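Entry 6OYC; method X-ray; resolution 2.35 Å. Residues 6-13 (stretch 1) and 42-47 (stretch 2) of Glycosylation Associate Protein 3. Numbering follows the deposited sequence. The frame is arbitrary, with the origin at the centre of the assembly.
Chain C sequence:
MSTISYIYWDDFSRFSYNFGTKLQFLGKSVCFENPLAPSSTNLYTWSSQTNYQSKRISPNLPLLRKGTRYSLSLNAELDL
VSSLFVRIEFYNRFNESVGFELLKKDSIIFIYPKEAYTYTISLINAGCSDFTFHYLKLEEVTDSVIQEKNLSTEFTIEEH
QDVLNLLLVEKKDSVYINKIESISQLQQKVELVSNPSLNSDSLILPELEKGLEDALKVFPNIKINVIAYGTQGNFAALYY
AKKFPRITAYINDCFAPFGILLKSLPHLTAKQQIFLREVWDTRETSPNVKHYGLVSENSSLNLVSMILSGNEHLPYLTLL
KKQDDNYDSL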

ATOM      1  N   TYR C   6      -0.444   2.616  -7.392  1.00 38.75           N
ATOM      2  CA  TYR C   6      -1.302   1.537  -6.944  1.00 37.05           C
ATOM      3  C   TYR C   6      -2.724   2.067  -6.956  1.00 37.76           C
ATOM      4  O   TYR C   6      -2.995   3.156  -6.444  1.00 39.03           O
ATOM      5  CB  TYR C   6      -0.897   1.025  -5.563  1.00 40.46           C
ATOM      6  CG  TYR C   6       0.417   0.244  -5.545  1.00 39.76           C
ATOM      7  CD1 TYR C   6       1.643   0.905  -5.505  1.00 39.00           C
ATOM      8  CD2 TYR C   6       0.429  -1.158  -5.548  1.00 39.35           C
ATOM      9  CE1 TYR C   6       2.860   0.183  -5.477  1.00 40.58           C
ATOM     10  CE2 TYR C   6       1.633  -1.884  -5.519  1.00 38.62           C
ATOM     11  CZ  TYR C   6       2.839  -1.207  -5.480  1.00 41.30           C
ATOM     12  OH  TYR C   6       4.028  -1.909  -5.459  1.00 47.90           O
ATOM     13  N   ILE C   7      -3.621   1.303  -7.564  1.00 36.55           N
ATOM     14  CA  ILE C   7      -4.921   1.786  -7.983  1.00 37.62           C
ATOM     15  C   ILE C   7      -5.979   0.863  -7.395  1.00 38.71           C
ATOM     16  O   ILE C   7      -5.941  -0.355  -7.619  1.00 38.06           O
ATOM     17  CB  ILE C   7      -4.995   1.841  -9.522  1.00 39.32           C
ATOM     18  CG1 ILE C   7      -4.133   2.983 -10.051  1.00 39.84           C
ATOM     19  CG2 ILE C   7      -6.366   2.018  -9.992  1.00 38.61           C
ATOM     20  CD1 ILE C   7      -3.503   2.657 -11.431  1.00 42.24           C
ATOM     21  N   TYR C   8      -6.926   1.443  -6.658  1.00 34.57           N
ATOM     22  CA  TYR C   8      -7.844   0.708  -5.805  1.00 38.23           C
ATOM     23  C   TYR C   8      -9.289   0.920  -6.240  1.00 39.29           C
ATOM     24  O   TYR C   8      -9.650   1.971  -6.785  1.00 38.50           O
ATOM     25  CB  TYR C   8      -7.666   1.141  -4.339  1.00 36.51           C
ATOM     26  CG  TYR C   8      -6.294   0.818  -3.804  1.00 34.57           C
ATOM     27  CD1 TYR C   8      -6.022  -0.419  -3.239  1.00 37.78           C
ATOM     28  CD2 TYR C   8      -5.263   1.741  -3.885  1.00 34.76           C
ATOM     29  CE1 TYR C   8      -4.754  -0.726  -2.758  1.00 37.64           C
ATOM     30  CE2 TYR C   8      -4.005   1.449  -3.409  1.00 34.13           C
ATOM     31  CZ  TYR C   8      -3.751   0.218  -2.850  1.00 37.89           C
ATOM     32  OH  TYR C   8      -2.483  -0.066  -2.378  1.00 46.44           O
ATOM     33  N   TRP C   9     -10.118  -0.090  -5.988  1.00 39.03           N
ATOM     34  CA  TRP C   9     -11.540  -0.024  -6.320  1.00 39.43           C
ATOM     35  C   TRP C   9     -12.274   0.776  -5.247  1.00 43.35           C
ATOM     36  O   TRP C   9     -12.310   0.377  -4.077  1.00 44.97           O
ATOM     37  CB  TRP C   9     -12.110  -1.437  -6.458  1.00 37.94           C
ATOM     38  CG  TRP C   9     -13.569  -1.545  -6.803  1.00 40.24           C
ATOM     39  CD1 TRP C   9     -14.509  -0.549  -6.772  1.00 42.66           C
ATOM     40  CD2 TRP C   9     -14.260  -2.725  -7.225  1.00 36.75           C
ATOM     41  NE1 TRP C   9     -15.732  -1.040  -7.143  1.00 38.22           N
ATOM     42  CE2 TRP C   9     -15.607  -2.369  -7.436  1.00 36.29           C
ATOM     43  CE3 TRP C   9     -13.871  -4.049  -7.447  1.00 39.21           C
ATOM     44  CZ2 TRP C   9     -16.569  -3.286  -7.852  1.00 39.17           C
ATOM     45  CZ3 TRP C   9     -14.832  -4.961  -7.862  1.00 37.93           C
ATOM     46  CH2 TRP C   9     -16.166  -4.573  -8.055  1.00 42.18           C
ATOM     47  N   ASP C  10     -12.853   1.904  -5.649  1.00 48.08           N
ATOM     48  CA  ASP C  10     -13.668   2.742  -4.781  1.00 50.08           C
ATOM     49  C   ASP C  10     -15.161   2.462  -4.992  1.00 48.42           C
ATOM     50  O   ASP C  10     -15.592   2.094  -6.086  1.00 51.38           O
ATOM     51  CB  ASP C  10     -13.353   4.206  -5.050  1.00 45.46           C
ATOM     52  CG  ASP C  10     -13.649   5.065  -3.882  1.00 50.41           C
ATOM     53  OD1 ASP C  10     -14.820   5.464  -3.732  1.00 50.08           O
ATOM     54  OD2 ASP C  10     -12.713   5.332  -3.105  1.00 56.75           O
ATOM     55  N   ASP C  11     -15.960   2.636  -3.938  1.00 48.50           N
ATOM     56  CA  ASP C  11     -17.373   2.266  -4.043  1.00 48.19           C
ATOM     57  C   ASP C  11     -18.253   3.359  -4.629  1.00 51.55           C
ATOM     58  O   ASP C  11     -19.451   3.105  -4.855  1.00 49.66           O
ATOM     59  CB  ASP C  11     -17.941   1.873  -2.681  1.00 48.23           C
ATOM     60  CG  ASP C  11     -17.565   2.837  -1.604  1.00 50.62           C
ATOM     61  OD1 ASP C  11     -16.627   3.633  -1.841  1.00 56.88           O
ATOM     62  OD2 ASP C  11     -18.219   2.803  -0.536  1.00 44.91           O
ATOM     63  N   PHE C  12     -17.701   4.539  -4.901  1.00 41.19           N
ATOM     64  CA  PHE C  12     -18.475   5.646  -5.452  1.00 45.97           C
ATOM     65  C   PHE C  12     -18.546   5.631  -6.986  1.00 46.72           C
ATOM     66  O   PHE C  12     -17.546   5.385  -7.668  1.00 49.46           O
ATOM     67  CB  PHE C  12     -17.876   6.969  -4.973  1.00 44.00           C
ATOM     68  CG  PHE C  12     -18.342   8.138  -5.751  1.00 42.22           C
ATOM     69  CD1 PHE C  12     -19.648   8.570  -5.638  1.00 35.85           C
ATOM     70  CD2 PHE C  12     -17.487   8.781  -6.633  1.00 36.83           C
ATOM     71  CE1 PHE C  12     -20.087   9.628  -6.375  1.00 39.13           C
ATOM     72  CE2 PHE C  12     -17.921   9.850  -7.365  1.00 33.23           C
ATOM     73  CZ  PHE C  12     -19.224  10.278  -7.243  1.00 36.54           C
ATOM     74  N   SER C  13     -19.746   5.903  -7.516  1.00 42.22           N
ATOM     75  CA  SER C  13     -20.028   6.130  -8.937  1.00 46.92           C
ATOM     76  C   SER C  13     -21.361   6.863  -9.049  1.00 52.56           C
ATOM     77  O   SER C  13     -22.275   6.612  -8.259  1.00 49.66           O
ATOM     78  CB  SER C  13     -20.134   4.835  -9.757  1.00 41.23           C
ATOM     79  OG  SER C  13     -19.235   3.847  -9.306  1.00 60.71           O
ATOM     80  N   ASN C  42     -19.257  -3.900 -16.651  1.00 56.50           N
ATOM     81  CA  ASN C  42     -18.206  -2.952 -16.309  1.00 49.63           C
ATOM     82  C   ASN C  42     -18.349  -2.713 -14.813  1.00 46.80           C
ATOM     83  O   ASN C  42     -19.262  -2.013 -14.376  1.00 47.53           O
ATOM     84  CB  ASN C  42     -18.352  -1.671 -17.122  1.00 47.53           C
ATOM     85  CG  ASN C  42     -17.132  -0.779 -17.035  1.00 50.00           C
ATOM     86  OD1 ASN C  42     -16.385  -0.624 -18.000  1.00 47.91           O
ATOM     87  ND2 ASN C  42     -16.925  -0.183 -15.870  1.00 52.46           N
ATOM     88  N   LEU C  43     -17.476  -3.341 -14.014  1.00 45.95           N
ATOM     89  CA  LEU C  43     -17.625  -3.287 -12.561  1.00 39.92           C
ATOM     90  C   LEU C  43     -17.115  -1.984 -11.984  1.00 41.85           C
ATOM     91  O   LEU C  43     -17.611  -1.535 -10.943  1.00 38.25           O
ATOM     92  CB  LEU C  43     -16.873  -4.437 -11.890  1.00 39.86           C
ATOM     93  CG  LEU C  43     -17.256  -5.859 -12.278  1.00 48.10           C
ATOM     94  CD1 LEU C  43     -16.086  -6.788 -12.008  1.00 48.82           C
ATOM     95  CD2 LEU C  43     -18.509  -6.317 -11.518  1.00 48.51           C
ATOM     96  N   TYR C  44     -16.119  -1.380 -12.632  1.00 37.52           N
ATOM     97  CA  TYR C  44     -15.502  -0.178 -12.104  1.00 37.91           C
ATOM     98  C   TYR C  44     -14.605   0.423 -13.173  1.00 37.07           C
ATOM     99  O   TYR C  44     -13.949  -0.309 -13.920  1.00 34.31           O
ATOM    100  CB  TYR C  44     -14.699  -0.481 -10.826  1.00 36.57           C
ATOM    101  CG  TYR C  44     -14.294   0.788 -10.146  1.00 39.35           C
ATOM    102  CD1 TYR C  44     -15.222   1.535  -9.429  1.00 39.75           C
ATOM    103  CD2 TYR C  44     -13.002   1.289 -10.276  1.00 37.29           C
ATOM    104  CE1 TYR C  44     -14.869   2.731  -8.839  1.00 42.95           C
ATOM    105  CE2 TYR C  44     -12.632   2.481  -9.672  1.00 39.49           C
ATOM    106  CZ  TYR C  44     -13.572   3.197  -8.950  1.00 42.22           C
ATOM    107  OH  TYR C  44     -13.228   4.392  -8.364  1.00 45.69           O
ATOM    108  N   THR C  45     -14.562   1.753 -13.225  1.00 36.69           N
ATOM    109  CA  THR C  45     -13.717   2.464 -14.178  1.00 35.83           C
ATOM    110  C   THR C  45     -12.944   3.567 -13.468  1.00 34.13           C
ATOM    111  O   THR C  45     -13.536   4.408 -12.782  1.00 33.79           O
ATOM    112  CB  THR C  45     -14.543   3.055 -15.332  1.00 31.68           C
ATOM    113  OG1 THR C  45     -15.058   1.988 -16.134  1.00 35.79           O
ATOM    114  CG2 THR C  45     -13.666   3.940 -16.231  1.00 30.49           C
ATOM    115  N   TRP C  46     -11.626   3.552 -13.644  1.00 33.46           N
ATOM    116  CA  TRP C  46     -10.710   4.606 -13.235  1.00 30.52           C
ATOM    117  C   TRP C  46     -10.443   5.552 -14.405  1.00 29.91           C
ATOM    118  O   TRP C  46     -10.486   5.151 -15.570  1.00 31.35           O
ATOM    119  CB  TRP C  46      -9.381   4.013 -12.770  1.00 31.24           C
ATOM    120  CG  TRP C  46      -9.450   3.102 -11.592  1.00 35.79           C
ATOM    121  CD1 TRP C  46      -9.273   3.448 -10.285  1.00 36.44           C
ATOM    122  CD2 TRP C  46      -9.664   1.682 -11.608  1.00 33.84           C
ATOM    123  NE1 TRP C  46      -9.380   2.337  -9.481  1.00 37.80           N
ATOM    124  CE2 TRP C  46      -9.611   1.238 -10.267  1.00 38.18           C
ATOM    125  CE3 TRP C  46      -9.907   0.747 -12.620  1.00 31.12           C
ATOM    126  CZ2 TRP C  46      -9.794  -0.103  -9.911  1.00 35.12           C
ATOM    127  CZ3 TRP C  46     -10.078  -0.587 -12.265  1.00 34.76           C
ATOM    128  CH2 TRP C  46     -10.024  -0.998 -10.924  1.00 33.87           C
ATOM    129  N   SER C  47     -10.112   6.804 -14.093  1.00 27.87           N
ATOM    130  CA  SER C  47      -9.960   7.788 -15.158  1.00 30.28           C
ATOM    131  C   SER C  47      -8.753   8.693 -14.922  1.00 28.56           C
ATOM    132  O   SER C  47      -8.422   9.034 -13.782  1.00 30.63           O
ATOM    133  CB  SER C  47     -11.233   8.646 -15.308  1.00 27.45           C
ATOM    134  OG  SER C  47     -11.024   9.606 -16.331  1.00 37.46           O
TER

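Three aromatic residues carry most of this contact: Tyr44 and Trp46 from the strand of residues 42-47, and Trp9 from the other stretch. Touching residues are at least 32 apart in sequence, and the two stretches bury about 380 Å² between them. The end-to-end directions of their touching parts are 116° apart. The one hydrogen bond between them is made by a side chain.

Tyr44 has the largest covered area. Its CA-to-CB bond points toward the first stretch, and its chi1 is t. Trp9 lies over one face of its ring, with Trp9 CD1 3.5 Å from Tyr44 CD1. The five-membered ring of Trp9 and the ring of Tyr44 have centroids 4.5 Å apart and planes inclined at 32°. The pair is therefore oblique. Tyr44 CB also sits over the Trp9 five-membered ring, 3.9 Å from its centroid and 12° off the normal, as a CH-pi contact. Tyr44 thus meets the indole with both its CB and its ring.

The backbone of the first stretch continues around the same tyrosine. Asp10 O comes within 2.9 Å of Tyr44 CE1. This is a close carbon-oxygen approach. Asp10 N lies over the ring face, whereas Phe12 O approaches the ring edge, 3.9 Å from Tyr44 CE1. The side chain of Asp10 is also near, with Asp10 CB 3.3 Å from Tyr44 OH. Its carboxylate turns back to its own stretch, where Asp10 OD1 accepts a hydrogen bond from Phe12 N at 3.2 Å.

Trp9 is buried. Its CA-to-CB bond points sideways, but the end of its side chain comes nearer to the strand. With chi1 at t, the indole reaches Leu43 as well as Tyr44. Trp9 CH2 packs 3.9 Å from Leu43 CB, and Trp9 CZ2 lies 3.7 Å from Leu43 O. One indole therefore spans two consecutive strand residues. Nearer its backbone, Trp9 meets the other tryptophan more loosely: Trp9 N is 3.9 Å and Trp9 CB 4.4 Å from Trp46 CZ2.

Trp46 supplies the polar link. Its NE1 donates a hydrogen bond to Tyr8 O at 2.7 Å, with an N-H...O angle of 160°. The bond is short and nearly straight. The oxygen lies at the ring edge, near the ring plane, where the indole N-H points. Tyr8 takes part here through its backbone; its CA-to-CB bond points away from the strand.

The same indole also packs through a face. The CA-to-CB bond of Ile7 points toward the strand, and Ile7 CG2 lies over the five-membered ring of Trp46, 3.2 Å from its centroid and 17° off the normal. This is a close CH-pi contact. Ile7 CG2 is 3.1 Å from Trp46 NE1 and 3.3 Å from Trp46 CD1. Trp46 therefore combines a hydrogen bond in its plane with apolar packing over its face. Trp46 and Ile7 are both buried.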